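Local coordinates for ATP-dependent RNA helicase HrpB (PDB 6EUD), which hydrolyses ATP to ADP and phosphate as a DExH-box RNA helicase that also binds single-stranded RNA, at residues Pro353-Gln357 against Ser358-Gly362; Ala443-Glu447 against Glu448-Met452; Gln474-Arg478 against Leu479-Gly483. All coordinates share one frame; numbering follows the deposited sequence. Where two conformers were deposited one is given.

Contact 1: residues Pro353-Gln357 against Ser358-Gly362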
loop_
_atom_site.group_PDB
_atom_site.type_symbol
_atom_site.label_atom_id
_atom_site.label_comp_id
_atom_site.label_asym_id
_atom_site.label_seq_id
_atom_site.Cartn_x
_atom_site.Cartn_y
_atom_site.Cartn_z
ATOM N N PRO A 353 1.014 7.877 -7.854
ATOM C CA PRO A 353 0.027 8.636 -7.075
ATOM C C PRO A 353 0.120 8.274 -5.588
ATOM O O PRO A 353 0.444 7.124 -5.283
ATOM C CB PRO A 353 -1.323 8.177 -7.655
ATOM C CG PRO A 353 -1.013 7.550 -8.966
ATOM C CD PRO A 353 0.376 6.976 -8.831
ATOM N N GLU A 354 -0.171 9.215 -4.695
ATOM C CA GLU A 354 -0.094 8.982 -3.233
ATOM C C GLU A 354 -1.004 7.832 -2.753
ATOM O O GLU A 354 -0.660 7.105 -1.826
ATOM C CB GLU A 354 -0.440 10.283 -2.478
ATOM C CG GLU A 354 -0.433 10.182 -0.962
ATOM C CD GLU A 354 -0.848 11.484 -0.260
ATOM O OE1 GLU A 354 -1.352 12.409 -0.925
ATOM O OE2 GLU A 354 -0.671 11.588 0.972
ATOM N N ILE A 355 -2.142 7.638 -3.412
ATOM C CA ILE A 355 -3.053 6.572 -3.020
ATOM C C ILE A 355 -2.424 5.174 -3.145
ATOM O O ILE A 355 -2.874 4.225 -2.483
ATOM C CB ILE A 355 -4.380 6.623 -3.844
ATOM C CG1 ILE A 355 -5.440 5.699 -3.219
ATOM C CG2 ILE A 355 -4.127 6.316 -5.336
ATOM C CD1 ILE A 355 -6.849 5.870 -3.784
ATOM N N LEU A 356 -1.377 5.042 -3.958
ATOM C CA LEU A 356 -0.746 3.738 -4.126
ATOM C C LEU A 356 0.355 3.472 -3.103
ATOM O O LEU A 356 0.768 2.340 -2.924
ATOM C CB LEU A 356 -0.191 3.596 -5.542
ATOM C CG LEU A 356 -1.293 3.673 -6.609
ATOM C CD1 LEU A 356 -0.753 3.375 -7.965
ATOM C CD2 LEU A 356 -2.439 2.744 -6.298
ATOM N N GLN A 357 0.814 4.502 -2.410
ATOM C CA GLN A 357 1.969 4.331 -1.543
ATOM C C GLN A 357 1.649 4.624 -0.064
ATOM O O GLN A 357 2.539 4.599 0.780
ATOM C CB GLN A 357 3.127 5.218 -2.060
ATOM C CG GLN A 357 2.760 6.710 -2.279
ATOM C CD GLN A 357 3.737 7.506 -3.185
ATOM O OE1 GLN A 357 4.583 6.940 -3.889
ATOM N NE2 GLN A 357 3.598 8.829 -3.168
ATOM N N SER A 358 0.384 4.875 0.261
ATOM C CA SER A 358 0.054 5.321 1.618
ATOM C C SER A 358 -0.900 4.426 2.428
ATOM O O SER A 358 -1.652 3.606 1.892
ATOM C CB SER A 358 -0.530 6.740 1.580
ATOM O OG SER A 358 -1.854 6.742 1.090
ATOM N N ASP A 359 -0.805 4.600 3.745
ATOM C CA ASP A 359 -1.753 4.091 4.735
ATOM C C ASP A 359 -3.186 4.409 4.309
ATOM O O ASP A 359 -3.517 5.553 4.025
ATOM C CB ASP A 359 -1.436 4.729 6.093
ATOM C CG ASP A 359 -2.035 3.973 7.281
ATOM O OD1 ASP A 359 -3.159 3.417 7.205
ATOM O OD2 ASP A 359 -1.347 3.956 8.316
ATOM N N LEU A 360 -4.046 3.408 4.252
ATOM C CA LEU A 360 -5.394 3.649 3.769
ATOM C C LEU A 360 -6.442 3.494 4.862
ATOM O O LEU A 360 -7.644 3.458 4.567
ATOM C CB LEU A 360 -5.718 2.699 2.609
ATOM C CG LEU A 360 -4.819 2.748 1.375
ATOM C CD1 LEU A 360 -5.330 1.778 0.327
ATOM C CD2 LEU A 360 -4.733 4.165 0.798
ATOM N N SER A 361 -6.004 3.393 6.118
ATOM C CA SER A 361 -6.955 3.266 7.217
ATOM C C SER A 361 -7.894 4.490 7.296
ATOM O O SER A 361 -9.092 4.330 7.522
ATOM C CB SER A 361 -6.230 3.055 8.543
ATOM O OG SER A 361 -5.291 4.080 8.819
ATOM N N GLY A 362 -7.364 5.701 7.090
ATOM C CA GLY A 362 -8.204 6.887 7.040
ATOM C C GLY A 362 -9.183 6.863 5.866
ATOM O O GLY A 362 -10.373 7.147 6.029
HETATM O O HOH W 1 -1.927 2.640 -0.626
#

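Contact 2: residues Ala443-Glu447 against Glu448-Met452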
loop_
_atom_site.group_PDB
_atom_site.type_symbol
_atom_site.label_atom_id
_atom_site.label_comp_id
_atom_site.label_asym_id
_atom_site.label_seq_id
_atom_site.Cartn_x
_atom_site.Cartn_y
_atom_site.Cartn_z
ATOM N N ALA A 443 -3.474 13.140 21.389
ATOM C CA ALA A 443 -3.768 13.153 19.970
ATOM C C ALA A 443 -3.208 14.411 19.312
ATOM O O ALA A 443 -2.665 14.357 18.212
ATOM C CB ALA A 443 -5.272 13.044 19.742
ATOM N N ALA A 444 -3.328 15.545 19.986
ATOM C CA ALA A 444 -2.836 16.778 19.399
ATOM C C ALA A 444 -1.306 16.697 19.280
ATOM O O ALA A 444 -0.724 17.125 18.286
ATOM C CB ALA A 444 -3.275 17.987 20.221
ATOM N N ILE A 445 -0.667 16.101 20.278
ATOM C CA ILE A 445 0.771 15.870 20.235
ATOM C C ILE A 445 1.202 14.970 19.072
ATOM O O ILE A 445 2.096 15.329 18.307
ATOM C CB ILE A 445 1.269 15.242 21.547
ATOM C CG1 ILE A 445 1.048 16.225 22.689
ATOM C CG2 ILE A 445 2.754 14.874 21.428
ATOM C CD1 ILE A 445 1.401 15.670 24.027
ATOM N N LEU A 446 0.586 13.796 18.944
ATOM C CA LEU A 446 0.966 12.860 17.872
ATOM C C LEU A 446 0.718 13.421 16.455
ATOM O O LEU A 446 1.424 13.066 15.516
ATOM C CB LEU A 446 0.237 11.520 18.074
ATOM C CG LEU A 446 0.706 10.799 19.347
ATOM C CD1 LEU A 446 -0.076 9.514 19.650
ATOM C CD2 LEU A 446 2.193 10.486 19.250
ATOM N N GLU A 447 -0.265 14.313 16.308
ATOM C CA GLU A 447 -0.514 15.031 15.046
ATOM C C GLU A 447 0.543 16.098 14.711
ATOM O O GLU A 447 0.820 16.370 13.543
ATOM C CB GLU A 447 -1.892 15.711 15.087
ATOM C CG GLU A 447 -3.055 14.779 14.923
ATOM C CD GLU A 447 -4.419 15.474 15.009
ATOM O OE1 GLU A 447 -4.513 16.722 15.207
ATOM O OE2 GLU A 447 -5.417 14.741 14.862
ATOM N N GLU A 448 1.077 16.744 15.746
ATOM C CA GLU A 448 2.075 17.801 15.587
ATOM C C GLU A 448 3.144 17.612 16.642
ATOM O O GLU A 448 3.164 18.331 17.641
ATOM C CB GLU A 448 1.442 19.188 15.700
ATOM C CG GLU A 448 1.975 20.164 14.674
ATOM C CD GLU A 448 1.551 19.803 13.262
ATOM O OE1 GLU A 448 0.342 19.562 13.050
ATOM O OE2 GLU A 448 2.429 19.738 12.370
ATOM N N PRO A 449 4.017 16.609 16.433
ATOM C CA PRO A 449 5.049 16.196 17.395
ATOM C C PRO A 449 5.990 17.341 17.750
ATOM O O PRO A 449 6.204 18.219 16.919
ATOM C CB PRO A 449 5.809 15.080 16.644
ATOM C CG PRO A 449 4.847 14.599 15.592
ATOM C CD PRO A 449 4.069 15.817 15.188
ATOM N N PRO A 450 6.562 17.321 18.964
ATOM C CA PRO A 450 7.591 18.289 19.349
ATOM C C PRO A 450 8.720 18.279 18.329
ATOM O O PRO A 450 8.939 17.255 17.661
ATOM C CB PRO A 450 8.093 17.765 20.697
ATOM C CG PRO A 450 7.078 16.828 21.167
ATOM C CD PRO A 450 6.419 16.248 19.960
ATOM N N ARG A 451 9.431 19.390 18.200
ATOM C CA ARG A 451 10.516 19.441 17.235
ATOM C C ARG A 451 11.882 19.524 17.907
ATOM O O ARG A 451 12.863 19.883 17.272
ATOM C CB ARG A 451 10.309 20.600 16.275
ATOM C CG ARG A 451 9.264 20.307 15.215
ATOM C CD ARG A 451 9.153 21.454 14.242
ATOM N NE ARG A 451 8.658 22.657 14.902
ATOM C CZ ARG A 451 8.643 23.862 14.344
ATOM N NH1 ARG A 451 9.112 24.032 13.112
ATOM N NH2 ARG A 451 8.165 24.899 15.020
ATOM N N MET A 452 11.940 19.183 19.190
ATOM C CA MET A 452 13.215 18.902 19.844
ATOM C C MET A 452 13.478 17.396 19.763
ATOM O O MET A 452 12.676 16.642 19.198
ATOM C CB MET A 452 13.212 19.373 21.299
ATOM C CG MET A 452 12.913 20.856 21.512
ATOM S SD MET A 452 13.947 22.015 20.578
ATOM C CE MET A 452 15.609 21.484 21.010
#

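Contact 3: residues Gln474-Arg478 against Leu479-Gly483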
loop_
_atom_site.group_PDB
_atom_site.type_symbol
_atom_site.label_atom_id
_atom_site.label_comp_id
_atom_site.label_asym_id
_atom_site.label_seq_id
_atom_site.Cartn_x
_atom_site.Cartn_y
_atom_site.Cartn_z
ATOM N N GLN A 474 -10.690 21.514 20.161
ATOM C CA GLN A 474 -11.402 21.190 18.911
ATOM C C GLN A 474 -11.825 19.706 18.845
ATOM O O GLN A 474 -12.962 19.372 18.476
ATOM C CB GLN A 474 -10.541 21.550 17.693
ATOM C CG GLN A 474 -11.252 21.341 16.354
ATOM C CD GLN A 474 -10.337 21.523 15.151
ATOM O OE1 GLN A 474 -9.119 21.379 15.254
ATOM N NE2 GLN A 474 -10.924 21.849 14.004
ATOM N N LEU A 475 -10.920 18.820 19.232
ATOM C CA LEU A 475 -11.226 17.399 19.235
ATOM C C LEU A 475 -12.299 17.050 20.277
ATOM O O LEU A 475 -13.199 16.267 20.012
ATOM C CB LEU A 475 -9.948 16.602 19.477
ATOM C CG LEU A 475 -8.990 16.513 18.284
ATOM C CD1 LEU A 475 -7.754 15.725 18.673
ATOM C CD2 LEU A 475 -9.651 15.877 17.055
ATOM N N LEU A 476 -12.227 17.668 21.450
ATOM C CA LEU A 476 -13.224 17.422 22.485
ATOM C C LEU A 476 -14.591 17.920 22.054
ATOM O O LEU A 476 -15.621 17.327 22.415
ATOM C CB LEU A 476 -12.805 18.073 23.803
ATOM C CG LEU A 476 -11.634 17.335 24.470
ATOM C CD1 LEU A 476 -11.060 18.111 25.660
ATOM C CD2 LEU A 476 -12.046 15.903 24.875
ATOM N N LYS A 477 -14.610 18.992 21.264
ATOM C CA LYS A 477 -15.881 19.512 20.763
ATOM C C LYS A 477 -16.511 18.469 19.843
ATOM O O LYS A 477 -17.662 18.076 20.018
ATOM C CB LYS A 477 -15.678 20.833 20.044
ATOM C CG LYS A 477 -16.948 21.586 19.766
ATOM C CD LYS A 477 -16.651 23.048 19.493
ATOM C CE LYS A 477 -17.923 23.856 19.302
ATOM N NZ LYS A 477 -18.662 23.380 18.108
ATOM N N ARG A 478 -15.730 17.984 18.886
ATOM C CA ARG A 478 -16.202 16.945 17.983
ATOM C C ARG A 478 -16.621 15.700 18.767
ATOM O O ARG A 478 -17.623 15.060 18.448
ATOM C CB ARG A 478 -15.125 16.600 16.951
ATOM C CG ARG A 478 -14.730 17.779 16.066
ATOM C CD ARG A 478 -13.776 17.366 14.951
ATOM N NE ARG A 478 -14.441 16.593 13.904
ATOM C CZ ARG A 478 -14.773 17.079 12.713
ATOM N NH1 ARG A 478 -14.502 18.341 12.411
ATOM N NH2 ARG A 478 -15.372 16.303 11.820
ATOM N N LEU A 479 -15.869 15.372 19.810
ATOM C CA LEU A 479 -16.191 14.216 20.634
ATOM C C LEU A 479 -17.417 14.460 21.543
ATOM O O LEU A 479 -17.978 13.516 22.115
ATOM C CB LEU A 479 -14.974 13.848 21.462
ATOM C CG LEU A 479 -15.013 12.524 22.203
ATOM C CD1 LEU A 479 -14.964 11.368 21.224
ATOM C CD2 LEU A 479 -13.869 12.482 23.203
ATOM N N ASN A 480 -17.833 15.727 21.645
ATOM C CA ASN A 480 -18.957 16.170 22.497
ATOM C C ASN A 480 -18.690 15.964 23.981
ATOM O O ASN A 480 -19.539 15.476 24.734
ATOM C CB ASN A 480 -20.262 15.466 22.122
ATOM C CG ASN A 480 -21.461 16.326 22.388
ATOM O OD1 ASN A 480 -21.410 17.538 22.185
ATOM N ND2 ASN A 480 -22.550 15.720 22.844
ATOM N N VAL A 481 -17.496 16.351 24.386
ATOM C CA VAL A 481 -17.043 16.176 25.745
ATOM C C VAL A 481 -16.379 17.470 26.163
ATOM O O VAL A 481 -15.718 18.113 25.361
ATOM C CB VAL A 481 -16.084 14.970 25.864
ATOM C CG1 VAL A 481 -15.413 14.942 27.231
ATOM C CG2 VAL A 481 -16.859 13.666 25.598
ATOM N N ARG A 482 -16.609 17.888 27.400
ATOM C CA ARG A 482 -16.042 19.140 27.880
ATOM C C ARG A 482 -15.898 19.113 29.388
ATOM O O ARG A 482 -16.749 18.556 30.072
ATOM C CB ARG A 482 -16.918 20.317 27.461
ATOM C CG ARG A 482 -16.218 21.659 27.509
ATOM C CD ARG A 482 -17.109 22.768 27.001
ATOM N NE ARG A 482 -18.163 23.109 27.953
ATOM C CZ ARG A 482 -19.166 23.938 27.686
ATOM N NH1 ARG A 482 -19.264 24.504 26.484
ATOM N NH2 ARG A 482 -20.070 24.203 28.612
ATOM N N GLY A 483 -14.817 19.695 29.903
ATOM C CA GLY A 483 -14.702 19.946 31.334
ATOM C C GLY A 483 -13.891 18.919 32.104
ATOM O O GLY A 483 -13.759 19.023 33.323
#

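Contact 1: residues Pro353-Gln357 against Ser358-Gly362
Glu354 O is gripped twice: Ser358 OG donates to it at 3.2 Å and Gln357 N at 3.0 Å, the two donors arriving over opposite faces of the carbonyl plane. The pair closes a helical-like turn that runs into an Asx turn, in the linker leading to helix 361-370 of the helicase C-terminal region. Ser358 OG lies between its own backbone N and carbonyl carbon (chi1 74°), which points the hydroxyl back at the turn; it approaches from above the carbonyl plane, 44° off it. Water 1 makes a second tie, donating to Ile355 O (2.6 Å) and to Ser358 O. Alongside the water bridge, Leu360 CD2 lies 3.8 Å from Ile355 O and 4.4 Å from Ile355 CG1, while helix 386-398 packs on Leu360. Glu354 OE1 accepts from Leu133 N, and Ile355 and Ser358 pack on Leu133, so the turn touches the start of helix 133-145 in the ATP-binding region. At the far end Leu360 is the N-cap residue, and Asp359 OD1 takes two donors from Ser361: N on its anti side at 3.0 Å, OG from above the carboxylate plane at 2.8 Å.

Contact 2: residues Ala443-Glu447 against Glu448-Met452
Glu448 N is the last amide to bond back into helix 433-447, donating to Ala444 O at 3.1 Å with an N-H...O angle of 141°. The bond is bent, and the same hydrogen also leans toward Ile445 O, a weak second contact at 126°. Ile445 O would next expect an amide from residue 449, but Pro449 N, 3.0 Å from it, has no hydrogen to give. Besides the weak Glu448 bond, Pro449 CA, 3.2 Å from Ile445 O, makes a CA-H...O contact that may compensate in part. The proline ring itself leans on the helix end, with CG 3.8 Å from Leu446 O. This is a helix C terminus where the chain leaves helical geometry at Glu448, followed at once by a Pro-Pro pair with no amide hydrogen to continue the bonding; both prolines, in polyproline-II conformation, lead the chain away toward helix 457-462. It probably belongs to the helical region that in DEAH/RHA helicases follows the second RecA-like domain. Glu448 O, turned out of the helical pattern, accepts instead from Trp468 NE1 of helix 466-479. Glu447, extended beyond CG, forms a salt bridge through OE1 with Arg471. The Glu448 chain, bent at chi2 (68°), brings OE1 to 3.3 Å from Glu447 O, another acceptor. Glu448 OE1 makes a long, weak ion pair with Arg88, as does Glu447 OE1, and this may offset part of the cost of that approach. On the apolar side, the Ile445 and Pro450 side chains cross at a slant, CG2 of Ile445 4.2 Å from CD of Pro450; CG2 is there because it lies anti to the Ile445 backbone N. Pro450 also packs on Trp468, Leu553 and Ala460.

Contact 3: residues Gln474-Arg478 against Leu479-Gly483
Peptide carbonyls are the flat groups that matter between Gln474-Arg478 and Leu479-Gly483. That of Lys477 is met over its face: Asn480 N donates at 2.9 Å from well above the carbonyl plane, 66° off it. The carbonyls of Leu475 and Leu476 are met much nearer their planes, the first by Leu479 N at 2.8 Å and the second by Val481 N at 2.9 Å. The Val481 bond is nearly straight, 171° at the hydrogen. Together, the bonds from Asn480 and Val481 back into the last turn make a Schellman motif that ends helix 466-479, with Asn480 supplying the positive phi (64°) that reverses the chain. The reversal swings Val481 back over the helix side, where its side chain meets that of Leu476, the hydrophobic pairing that often accompanies this motif. Leu476 CD2 touches Val481 CG1 at 4.2 Å and Leu479 CD2 at the same distance, so one methyl bridges residues on both sides of the reversal. Leu479 CG, anti to its backbone N, carries CD2 to that methyl. Closer in, Leu476 CB lies 3.3 Å from Val481 O, and Leu479 CB is equally near Leu475 O. Helix 433-447 covers one flank of the cap, with Ala440 against Leu476, and Asp433 and Ala436 against Val481; Leu479 instead packs on Leu417 of helix 409-417 and Val428 of helix 421-429.

How the contacts relate
From the N terminus the contacts come in series, without nesting or crossing, and each joins adjacent pentapeptides. Contact 1 closes the turn between helices 341-346 and 361-370, within the helicase C-terminal region and against helix 133-145. Contact 2 ends helix 433-447 and contact 3 ends helix 466-479, both in the helical part that follows. These two helices pack side by side: Ala443 CB lies 3.8 Å from Leu475 CD1, so contacts 2 and 3 touch although their centres are about 19 Å apart. Contact 1 touches neither; its nearest atoms are about 11 Å from contact 2 and about 12 Å from contact 3.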